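Local coordinates for G protein alpha subunit (Entamoeba histolytica, PDB 4FID), which binds guanine nucleotides as the alpha subunit of a heterotrimeric G protein and probably relays signals from membrane receptors, at residues I233-T246 against D261-T275. Sequence-based numbering, arbitrary orientation.
Sequences IFLNKMDLFEEKLT and DNAVMGAQYIQQLFT. With GDP (guanosine-5'-diphosphate), chain C.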
ATOM      1  N   ILE A 233       5.510 -13.397  -2.509  1.00 26.97           N
ATOM      2  CA  ILE A 233       5.206 -12.431  -1.468  1.00 27.32           C
ATOM      3  C   ILE A 233       5.822 -11.110  -1.836  1.00 27.40           C
ATOM      4  O   ILE A 233       7.019 -11.048  -2.100  1.00 34.86           O
ATOM      5  CB  ILE A 233       5.772 -12.851  -0.107  1.00 28.85           C
ATOM      6  CG1 ILE A 233       5.090 -14.109   0.386  1.00 31.59           C
ATOM      7  CG2 ILE A 233       5.546 -11.754   0.930  1.00 32.45           C
ATOM      8  CD1 ILE A 233       5.549 -14.488   1.761  1.00 38.25           C
ATOM      9  N   PHE A 234       5.020 -10.052  -1.846  1.00 20.40           N
ATOM     10  CA  PHE A 234       5.568  -8.715  -2.031  1.00 24.39           C
ATOM     11  C   PHE A 234       5.641  -8.070  -0.669  1.00 25.15           C
ATOM     12  O   PHE A 234       4.625  -7.809  -0.029  1.00 29.94           O
ATOM     13  CB  PHE A 234       4.715  -7.841  -2.969  1.00 22.46           C
ATOM     14  CG  PHE A 234       4.797  -8.219  -4.433  1.00 24.75           C
ATOM     15  CD1 PHE A 234       5.621  -9.249  -4.868  1.00 26.57           C
ATOM     16  CD2 PHE A 234       4.032  -7.532  -5.376  1.00 27.76           C
ATOM     17  CE1 PHE A 234       5.681  -9.600  -6.221  1.00 26.50           C
ATOM     18  CE2 PHE A 234       4.084  -7.862  -6.725  1.00 29.70           C
ATOM     19  CZ  PHE A 234       4.917  -8.906  -7.150  1.00 33.26           C
ATOM     20  N   LEU A 235       6.851  -7.841  -0.208  1.00 25.16           N
ATOM     21  CA  LEU A 235       7.055  -7.151   1.044  1.00 22.18           C
ATOM     22  C   LEU A 235       7.031  -5.676   0.698  1.00 24.83           C
ATOM     23  O   LEU A 235       8.027  -5.095   0.256  1.00 29.94           O
ATOM     24  CB  LEU A 235       8.394  -7.575   1.645  1.00 21.95           C
ATOM     25  CG  LEU A 235       8.420  -9.102   1.818  1.00 29.56           C
ATOM     26  CD1 LEU A 235       9.855  -9.664   1.845  1.00 36.38           C
ATOM     27  CD2 LEU A 235       7.652  -9.508   3.063  1.00 23.49           C
ATOM     28  N   ASN A 236       5.875  -5.072   0.887  1.00 22.17           N
ATOM     29  CA  ASN A 236       5.625  -3.757   0.328  1.00 26.11           C
ATOM     30  C   ASN A 236       5.933  -2.628   1.296  1.00 28.61           C
ATOM     31  O   ASN A 236       6.031  -2.837   2.525  1.00 30.72           O
ATOM     32  CB  ASN A 236       4.175  -3.667  -0.130  1.00 30.16           C
ATOM     33  CG  ASN A 236       3.930  -2.496  -1.036  1.00 32.39           C
ATOM     34  OD1 ASN A 236       4.745  -2.198  -1.914  1.00 29.52           O
ATOM     35  ND2 ASN A 236       2.787  -1.829  -0.846  1.00 33.21           N
ATOM     36  N   LYS A 237       6.096  -1.436   0.729  1.00 21.27           N
ATOM     37  CA  LYS A 237       6.399  -0.230   1.500  1.00 20.46           C
ATOM     38  C   LYS A 237       7.800  -0.267   2.072  1.00 25.08           C
ATOM     39  O   LYS A 237       8.027   0.182   3.190  1.00 29.63           O
ATOM     40  CB  LYS A 237       5.365  -0.001   2.607  1.00 15.78           C
ATOM     41  CG  LYS A 237       3.912   0.043   2.065  1.00 23.02           C
ATOM     42  CD  LYS A 237       2.934   0.520   3.135  1.00 30.06           C
ATOM     43  CE  LYS A 237       1.546   0.760   2.569  1.00 33.92           C
ATOM     44  NZ  LYS A 237       0.585   1.165   3.626  1.00 37.13           N
HETATM   45  N   MSE A 238       8.734  -0.791   1.278  1.00 30.17           N
HETATM   46  CA  MSE A 238      10.129  -0.864   1.691  0.60 32.59           C
HETATM   47  C   MSE A 238      10.688   0.541   1.979  1.00 33.53           C
HETATM   48  O   MSE A 238      11.487   0.730   2.913  1.00 35.32           O
HETATM   49  CB  MSE A 238      10.973  -1.622   0.651  0.60 30.33           C
HETATM   50  CG  MSE A 238      12.474  -1.684   0.970  0.60 33.09           C
HETATM   51 SE   MSE A 238      13.046  -2.940   2.375  0.60 55.60          SE
HETATM   52  CE  MSE A 238      14.986  -2.796   2.141  0.60 25.92           C
ATOM     53  N   ASP A 239      10.249   1.527   1.215  1.00 32.99           N
ATOM     54  CA  ASP A 239      10.641   2.922   1.464  1.00 40.88           C
ATOM     55  C   ASP A 239      10.239   3.397   2.867  1.00 40.95           C
ATOM     56  O   ASP A 239      11.085   3.905   3.629  1.00 41.63           O
ATOM     57  CB  ASP A 239      10.089   3.878   0.371  1.00 35.91           C
ATOM     58  CG  ASP A 239       8.567   3.696   0.101  1.00 54.23           C
ATOM     59  OD1 ASP A 239       8.038   2.557   0.197  1.00 43.46           O
ATOM     60  OD2 ASP A 239       7.905   4.711  -0.236  1.00 57.75           O
ATOM     61  N   LEU A 240       8.956   3.203   3.202  1.00 33.19           N
ATOM     62  CA  LEU A 240       8.402   3.607   4.489  1.00 28.38           C
ATOM     63  C   LEU A 240       9.085   2.863   5.608  1.00 33.97           C
ATOM     64  O   LEU A 240       9.346   3.421   6.672  1.00 41.62           O
ATOM     65  CB  LEU A 240       6.897   3.354   4.538  1.00 27.60           C
ATOM     66  CG  LEU A 240       6.096   4.251   3.585  1.00 38.53           C
ATOM     67  CD1 LEU A 240       4.583   4.008   3.695  1.00 34.56           C
ATOM     68  CD2 LEU A 240       6.446   5.729   3.844  1.00 33.78           C
ATOM     69  N   PHE A 241       9.386   1.598   5.355  1.00 29.87           N
ATOM     70  CA  PHE A 241      10.032   0.762   6.350  1.00 35.50           C
ATOM     71  C   PHE A 241      11.467   1.227   6.693  1.00 34.45           C
ATOM     72  O   PHE A 241      11.821   1.304   7.859  1.00 32.66           O
ATOM     73  CB  PHE A 241       9.990  -0.690   5.874  1.00 37.44           C
ATOM     74  CG  PHE A 241      10.680  -1.655   6.787  1.00 27.93           C
ATOM     75  CD1 PHE A 241      10.139  -1.962   8.025  1.00 23.13           C
ATOM     76  CD2 PHE A 241      11.866  -2.277   6.387  1.00 26.46           C
ATOM     77  CE1 PHE A 241      10.783  -2.881   8.877  1.00 28.13           C
ATOM     78  CE2 PHE A 241      12.522  -3.185   7.224  1.00 30.84           C
ATOM     79  CZ  PHE A 241      11.976  -3.487   8.475  1.00 29.26           C
ATOM     80  N   GLU A 242      12.275   1.537   5.676  1.00 37.60           N
ATOM     81  CA  GLU A 242      13.642   2.052   5.865  1.00 42.38           C
ATOM     82  C   GLU A 242      13.620   3.197   6.864  1.00 45.27           C
ATOM     83  O   GLU A 242      14.334   3.193   7.862  1.00 47.95           O
ATOM     84  CB  GLU A 242      14.190   2.613   4.540  1.00 48.87           C
ATOM     85  CG  GLU A 242      15.377   1.876   3.921  1.00 61.74           C
ATOM     86  CD  GLU A 242      16.531   2.814   3.491  1.00 70.01           C
ATOM     87  OE1 GLU A 242      16.299   3.773   2.711  1.00 63.97           O
ATOM     88  OE2 GLU A 242      17.680   2.580   3.941  1.00 73.12           O
ATOM     89  N   GLU A 243      12.789   4.187   6.555  1.00 47.48           N
ATOM     90  CA  GLU A 243      12.700   5.428   7.300  1.00 43.90           C
ATOM     91  C   GLU A 243      12.164   5.170   8.705  1.00 45.64           C
ATOM     92  O   GLU A 243      12.715   5.662   9.703  1.00 44.30           O
ATOM     93  CB  GLU A 243      11.798   6.411   6.539  1.00 47.54           C
ATOM     94  CG  GLU A 243      11.500   7.710   7.277  1.00 65.21           C
ATOM     95  CD  GLU A 243      12.756   8.532   7.574  1.00 83.45           C
ATOM     96  OE1 GLU A 243      13.454   8.946   6.613  1.00 88.92           O
ATOM     97  OE2 GLU A 243      13.042   8.770   8.771  1.00 87.61           O
ATOM     98  N   LYS A 244      11.095   4.382   8.784  1.00 45.35           N
ATOM     99  CA  LYS A 244      10.430   4.124  10.054  1.00 38.48           C
ATOM    100  C   LYS A 244      11.371   3.472  11.054  1.00 39.10           C
ATOM    101  O   LYS A 244      11.282   3.719  12.252  1.00 38.14           O
ATOM    102  CB  LYS A 244       9.217   3.252   9.840  1.00 32.84           C
ATOM    103  CG  LYS A 244       8.439   2.980  11.091  1.00 28.72           C
ATOM    104  CD  LYS A 244       7.042   2.570  10.718  1.00 28.87           C
ATOM    105  CE  LYS A 244       6.130   2.540  11.925  1.00 29.37           C
ATOM    106  NZ  LYS A 244       4.832   1.958  11.528  1.00 28.99           N
ATOM    107  N   LEU A 245      12.273   2.645  10.538  1.00 35.42           N
ATOM    108  CA  LEU A 245      13.254   1.941  11.341  1.00 37.94           C
ATOM    109  C   LEU A 245      14.138   2.886  12.163  1.00 47.36           C
ATOM    110  O   LEU A 245      14.702   2.484  13.197  1.00 49.68           O
ATOM    111  CB  LEU A 245      14.108   1.047  10.435  1.00 36.30           C
ATOM    112  CG  LEU A 245      14.086  -0.460  10.691  1.00 36.38           C
ATOM    113  CD1 LEU A 245      12.739  -0.920  11.246  1.00 40.58           C
ATOM    114  CD2 LEU A 245      14.438  -1.212   9.415  1.00 33.13           C
ATOM    115  N   THR A 246      14.252   4.135  11.715  1.00 46.07           N
ATOM    116  CA  THR A 246      15.099   5.112  12.402  1.00 47.60           C
ATOM    117  C   THR A 246      14.389   5.804  13.569  1.00 47.01           C
ATOM    118  O   THR A 246      15.039   6.360  14.442  1.00 50.72           O
ATOM    119  CB  THR A 246      15.633   6.177  11.428  1.00 53.48           C
ATOM    120  OG1 THR A 246      14.559   7.043  11.022  1.00 60.53           O
ATOM    121  CG2 THR A 246      16.237   5.513  10.197  1.00 49.83           C
ATOM    122  N   ASP A 261      19.782  -0.770  12.302  1.00 58.76           N
ATOM    123  CA  ASP A 261      19.297   0.187  11.315  1.00 61.93           C
ATOM    124  C   ASP A 261      19.215  -0.385   9.895  1.00 57.36           C
ATOM    125  O   ASP A 261      18.670   0.270   8.983  1.00 55.40           O
ATOM    126  CB  ASP A 261      20.230   1.408  11.315  1.00 71.94           C
ATOM    127  CG  ASP A 261      19.567   2.654  10.754  1.00 82.90           C
ATOM    128  OD1 ASP A 261      18.361   2.567  10.412  1.00 89.51           O
ATOM    129  OD2 ASP A 261      20.244   3.710  10.659  1.00 82.73           O
ATOM    130  N   ASN A 262      19.763  -1.591   9.712  1.00 43.74           N
ATOM    131  CA  ASN A 262      19.862  -2.220   8.391  1.00 37.44           C
ATOM    132  C   ASN A 262      18.520  -2.742   7.829  1.00 38.94           C
ATOM    133  O   ASN A 262      18.012  -3.799   8.227  1.00 48.42           O
ATOM    134  CB  ASN A 262      20.934  -3.315   8.425  1.00 37.43           C
ATOM    135  CG  ASN A 262      21.211  -3.923   7.061  1.00 45.07           C
ATOM    136  OD1 ASN A 262      20.317  -4.050   6.223  1.00 50.60           O
ATOM    137  ND2 ASN A 262      22.457  -4.322   6.843  1.00 48.16           N
ATOM    138  N   ALA A 263      17.964  -2.000   6.883  1.00 31.39           N
ATOM    139  CA  ALA A 263      16.626  -2.263   6.405  1.00 30.83           C
ATOM    140  C   ALA A 263      16.547  -3.586   5.651  1.00 38.12           C
ATOM    141  O   ALA A 263      15.465  -4.202   5.556  1.00 41.13           O
ATOM    142  CB  ALA A 263      16.137  -1.115   5.532  1.00 34.79           C
ATOM    143  N   VAL A 264      17.680  -4.024   5.110  1.00 32.74           N
ATOM    144  CA  VAL A 264      17.708  -5.287   4.390  1.00 37.92           C
ATOM    145  C   VAL A 264      17.612  -6.448   5.368  1.00 37.89           C
ATOM    146  O   VAL A 264      16.738  -7.323   5.249  1.00 29.94           O
ATOM    147  CB  VAL A 264      18.952  -5.427   3.506  1.00 43.80           C
ATOM    148  CG1 VAL A 264      19.285  -6.899   3.276  1.00 42.71           C
ATOM    149  CG2 VAL A 264      18.705  -4.739   2.182  1.00 48.11           C
HETATM  150  N   MSE A 265      18.503  -6.441   6.346  1.00 39.54           N
HETATM  151  CA  MSE A 265      18.502  -7.480   7.352  1.00 42.85           C
HETATM  152  C   MSE A 265      17.162  -7.508   8.092  1.00 42.01           C
HETATM  153  O   MSE A 265      16.653  -8.602   8.413  1.00 31.51           O
HETATM  154  CB  MSE A 265      19.649  -7.276   8.334  1.00 43.99           C
HETATM  155  CG  MSE A 265      21.027  -7.594   7.764  1.00 47.27           C
HETATM  156 SE   MSE A 265      22.387  -7.593   9.174  1.00 84.30          SE
HETATM  157  CE  MSE A 265      22.148  -5.806   9.895  1.00291.62           C
ATOM    158  N   GLY A 266      16.599  -6.315   8.345  1.00 31.67           N
ATOM    159  CA  GLY A 266      15.329  -6.203   9.046  1.00 27.23           C
ATOM    160  C   GLY A 266      14.149  -6.739   8.237  1.00 33.41           C
ATOM    161  O   GLY A 266      13.203  -7.319   8.776  1.00 27.74           O
ATOM    162  N   ALA A 267      14.200  -6.543   6.925  1.00 38.96           N
ATOM    163  CA  ALA A 267      13.116  -6.988   6.075  1.00 33.61           C
ATOM    164  C   ALA A 267      13.156  -8.499   5.984  1.00 34.19           C
ATOM    165  O   ALA A 267      12.109  -9.149   5.921  1.00 33.88           O
ATOM    166  CB  ALA A 267      13.206  -6.351   4.706  1.00 30.54           C
ATOM    167  N   GLN A 268      14.366  -9.053   5.995  1.00 35.61           N
ATOM    168  CA  GLN A 268      14.568 -10.510   5.978  1.00 37.48           C
ATOM    169  C   GLN A 268      14.033 -11.178   7.249  1.00 38.58           C
ATOM    170  O   GLN A 268      13.422 -12.253   7.214  1.00 35.85           O
ATOM    171  CB  GLN A 268      16.048 -10.827   5.817  1.00 32.27           C
ATOM    172  CG  GLN A 268      16.425 -12.267   6.073  1.00 40.45           C
ATOM    173  CD  GLN A 268      17.901 -12.541   5.752  1.00 57.38           C
ATOM    174  OE1 GLN A 268      18.818 -12.067   6.448  1.00 55.62           O
ATOM    175  NE2 GLN A 268      18.131 -13.307   4.693  1.00 61.36           N
ATOM    176  N   TYR A 269      14.265 -10.518   8.372  1.00 35.64           N
ATOM    177  CA  TYR A 269      13.791 -10.998   9.649  1.00 35.50           C
ATOM    178  C   TYR A 269      12.258 -11.107   9.640  1.00 30.14           C
ATOM    179  O   TYR A 269      11.686 -12.112  10.024  1.00 30.13           O
ATOM    180  CB  TYR A 269      14.281 -10.043  10.723  1.00 34.71           C
ATOM    181  CG  TYR A 269      14.024 -10.500  12.138  1.00 40.53           C
ATOM    182  CD1 TYR A 269      12.821 -10.182  12.774  1.00 38.60           C
ATOM    183  CD2 TYR A 269      14.985 -11.229  12.849  1.00 33.38           C
ATOM    184  CE1 TYR A 269      12.579 -10.573  14.060  1.00 37.85           C
ATOM    185  CE2 TYR A 269      14.755 -11.621  14.144  1.00 30.87           C
ATOM    186  CZ  TYR A 269      13.548 -11.291  14.746  1.00 40.44           C
ATOM    187  OH  TYR A 269      13.275 -11.670  16.037  1.00 45.33           O
ATOM    188  N   ILE A 270      11.597 -10.066   9.177  1.00 29.85           N
ATOM    189  CA  ILE A 270      10.159 -10.118   9.016  1.00 29.62           C
ATOM    190  C   ILE A 270       9.762 -11.176   7.978  1.00 33.53           C
ATOM    191  O   ILE A 270       8.847 -11.976   8.202  1.00 33.86           O
ATOM    192  CB  ILE A 270       9.595  -8.726   8.690  1.00 23.19           C
ATOM    193  CG1 ILE A 270       9.889  -7.775   9.852  1.00 17.46           C
ATOM    194  CG2 ILE A 270       8.104  -8.801   8.427  1.00 20.98           C
ATOM    195  CD1 ILE A 270       9.594  -6.353   9.556  1.00 21.08           C
ATOM    196  N   GLN A 271      10.464 -11.211   6.855  1.00 29.94           N
ATOM    197  CA  GLN A 271      10.140 -12.196   5.840  1.00 27.22           C
ATOM    198  C   GLN A 271      10.209 -13.625   6.408  1.00 32.28           C
ATOM    199  O   GLN A 271       9.344 -14.459   6.149  1.00 30.07           O
ATOM    200  CB  GLN A 271      11.066 -12.037   4.643  1.00 26.61           C
ATOM    201  CG  GLN A 271      10.912 -13.104   3.580  1.00 33.20           C
ATOM    202  CD  GLN A 271      12.040 -14.109   3.625  1.00 50.47           C
ATOM    203  OE1 GLN A 271      13.108 -13.879   3.048  1.00 59.68           O
ATOM    204  NE2 GLN A 271      11.822 -15.226   4.321  1.00 51.96           N
ATOM    205  N   GLN A 272      11.248 -13.906   7.184  1.00 34.53           N
ATOM    206  CA  GLN A 272      11.416 -15.239   7.730  1.00 30.48           C
ATOM    207  C   GLN A 272      10.337 -15.587   8.745  1.00 31.28           C
ATOM    208  O   GLN A 272      10.054 -16.762   8.943  1.00 31.09           O
ATOM    209  CB  GLN A 272      12.815 -15.420   8.312  1.00 27.90           C
ATOM    210  CG  GLN A 272      13.883 -15.451   7.252  1.00 34.60           C
ATOM    211  CD  GLN A 272      15.276 -15.232   7.804  1.00 41.99           C
ATOM    212  OE1 GLN A 272      15.438 -14.903   8.976  1.00 48.28           O
ATOM    213  NE2 GLN A 272      16.283 -15.439   6.974  1.00 37.51           N
ATOM    214  N   LEU A 273       9.718 -14.578   9.370  1.00 30.82           N
ATOM    215  CA  LEU A 273       8.565 -14.840  10.257  1.00 28.46           C
ATOM    216  C   LEU A 273       7.330 -15.328   9.513  1.00 30.23           C
ATOM    217  O   LEU A 273       6.549 -16.069  10.068  1.00 40.96           O
ATOM    218  CB  LEU A 273       8.186 -13.612  11.081  1.00 29.30           C
ATOM    219  CG  LEU A 273       9.223 -13.101  12.080  1.00 30.45           C
ATOM    220  CD1 LEU A 273       8.708 -11.845  12.753  1.00 24.81           C
ATOM    221  CD2 LEU A 273       9.560 -14.170  13.096  1.00 30.05           C
ATOM    222  N   PHE A 274       7.142 -14.887   8.269  1.00 29.32           N
ATOM    223  CA  PHE A 274       6.069 -15.384   7.405  1.00 25.04           C
ATOM    224  C   PHE A 274       6.352 -16.782   6.852  1.00 30.53           C
ATOM    225  O   PHE A 274       5.440 -17.580   6.686  1.00 39.17           O
ATOM    226  CB  PHE A 274       5.862 -14.455   6.199  1.00 24.95           C
ATOM    227  CG  PHE A 274       5.177 -13.165   6.519  1.00 23.64           C
ATOM    228  CD1 PHE A 274       5.896 -12.084   7.011  1.00 23.06           C
ATOM    229  CD2 PHE A 274       3.809 -13.018   6.300  1.00 18.11           C
ATOM    230  CE1 PHE A 274       5.253 -10.887   7.304  1.00 25.85           C
ATOM    231  CE2 PHE A 274       3.158 -11.814   6.592  1.00 16.40           C
ATOM    232  CZ  PHE A 274       3.867 -10.757   7.079  1.00 21.54           C
ATOM    233  N   THR A 275       7.605 -17.071   6.530  1.00 31.25           N
ATOM    234  CA  THR A 275       7.897 -18.273   5.755  1.00 38.97           C
ATOM    235  C   THR A 275       8.408 -19.509   6.534  1.00 39.06           C
ATOM    236  O   THR A 275       8.428 -20.614   5.991  1.00 45.40           O
ATOM    237  CB  THR A 275       8.793 -17.958   4.504  1.00 29.78           C
ATOM    238  OG1 THR A 275      10.065 -17.450   4.914  1.00 34.49           O
ATOM    239  CG2 THR A 275       8.124 -16.932   3.643  1.00 27.03           C
TER
HETATM  240  PB  GDP C 401      -5.478  -2.215   0.109  1.00 69.21           P
HETATM  241  O1B GDP C 401      -6.632  -1.708  -0.718  1.00 71.41           O
HETATM  242  O2B GDP C 401      -5.986  -2.613   1.475  1.00 70.95           O
HETATM  243  O3B GDP C 401      -4.908  -3.419  -0.599  1.00 69.23           O
HETATM  244  O3A GDP C 401      -4.317  -1.090   0.311  1.00 69.85           O
HETATM  245  PA  GDP C 401      -4.191   0.279  -0.562  1.00 98.76           P
HETATM  246  O1A GDP C 401      -3.625   0.011  -1.941  1.00 84.66           O
HETATM  247  O2A GDP C 401      -5.527   0.992  -0.671  1.00103.93           O
HETATM  248  O5' GDP C 401      -3.183   1.198   0.310  1.00 81.22           O
HETATM  249  C5' GDP C 401      -3.602   2.487   0.769  1.00 81.05           C
HETATM  250  C4' GDP C 401      -2.445   3.495   0.848  1.00 79.49           C
HETATM  251  O4' GDP C 401      -1.161   2.858   0.914  1.00 74.85           O
HETATM  252  C3' GDP C 401      -2.414   4.450  -0.346  1.00 74.05           C
HETATM  253  O3' GDP C 401      -2.464   5.813   0.123  1.00 69.13           O
HETATM  254  C2' GDP C 401      -1.104   4.145  -1.059  1.00 66.45           C
HETATM  255  O2' GDP C 401      -0.546   5.323  -1.670  1.00 55.38           O
HETATM  256  C1' GDP C 401      -0.245   3.551   0.061  1.00 67.15           C
HETATM  257  N9  GDP C 401       0.846   2.664  -0.442  1.00 59.96           N
HETATM  258  C8  GDP C 401       0.737   1.439  -1.002  1.00 48.31           C
HETATM  259  N7  GDP C 401       1.959   0.937  -1.330  1.00 41.40           N
HETATM  260  C5  GDP C 401       2.882   1.850  -0.974  1.00 49.83           C
HETATM  261  C6  GDP C 401       4.361   1.978  -1.035  1.00 54.30           C
HETATM  262  O6  GDP C 401       5.069   1.073  -1.513  1.00 52.59           O
HETATM  263  N1  GDP C 401       4.926   3.097  -0.570  1.00 61.17           N
HETATM  264  C2  GDP C 401       4.196   4.097  -0.035  1.00 63.65           C
HETATM  265  N2  GDP C 401       4.839   5.191   0.429  1.00 66.45           N
HETATM  266  N3  GDP C 401       2.842   4.055   0.060  1.00 60.44           N
HETATM  267  C4  GDP C 401       2.144   2.980  -0.385  1.00 58.43           C
HETATM  268  O   HOH W   1      17.226   2.702   7.657  1.00 41.40           O
HETATM  269  O   HOH W   2      19.173   0.084   5.668  1.00 51.65           O
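Phe241 is the knob of this apolar contact, its ring lodged among Ala263, Gly266, Ala267 and Ile270. With its CG anti to the backbone N (chi1 177°), the ring reaches across to helix 263-275: Phe241 CE1 meets Ile270 CD1 at 3.7 Å, while the carbonyl oxygen of Ala263 lies in the ring plane at its edge. Small residues suit this floor, since Gly266 and the two alanines let a large ring come close to the backbone. Selenomethionine Met238 is bent at chi2; in the conformer described, its SE lies 4.1 Å from Ala267 CB. Farther along, Leu235 CD1 rests on the aliphatic part of Gln271, 3.9 Å from its CB, and Ile233 CD1 reaches Thr275 CG2.

No direct hydrogen bond joins the segments; one water lies between Glu242 O and OD1 of the poorly ordered Asp261, within hydrogen-bonding distance of both, and another accepts from Ala263 N. Asn262, the N-cap, accepts from Met265 N through OD1 (3.0 Å).

On the nucleotide side, Asn236 ND2 donates to GDP N7 (2.9 Å) and Asp239 receives the guanine N1 and N2, as in the NKxD motif of G proteins. Helix 263-275 runs at 138° to strand 233-236; Leu273 and Phe274 carry it onto helix 209-222, and strand 230-236 lies between strands 187-193 and 301-307 of the Ras-like sheet.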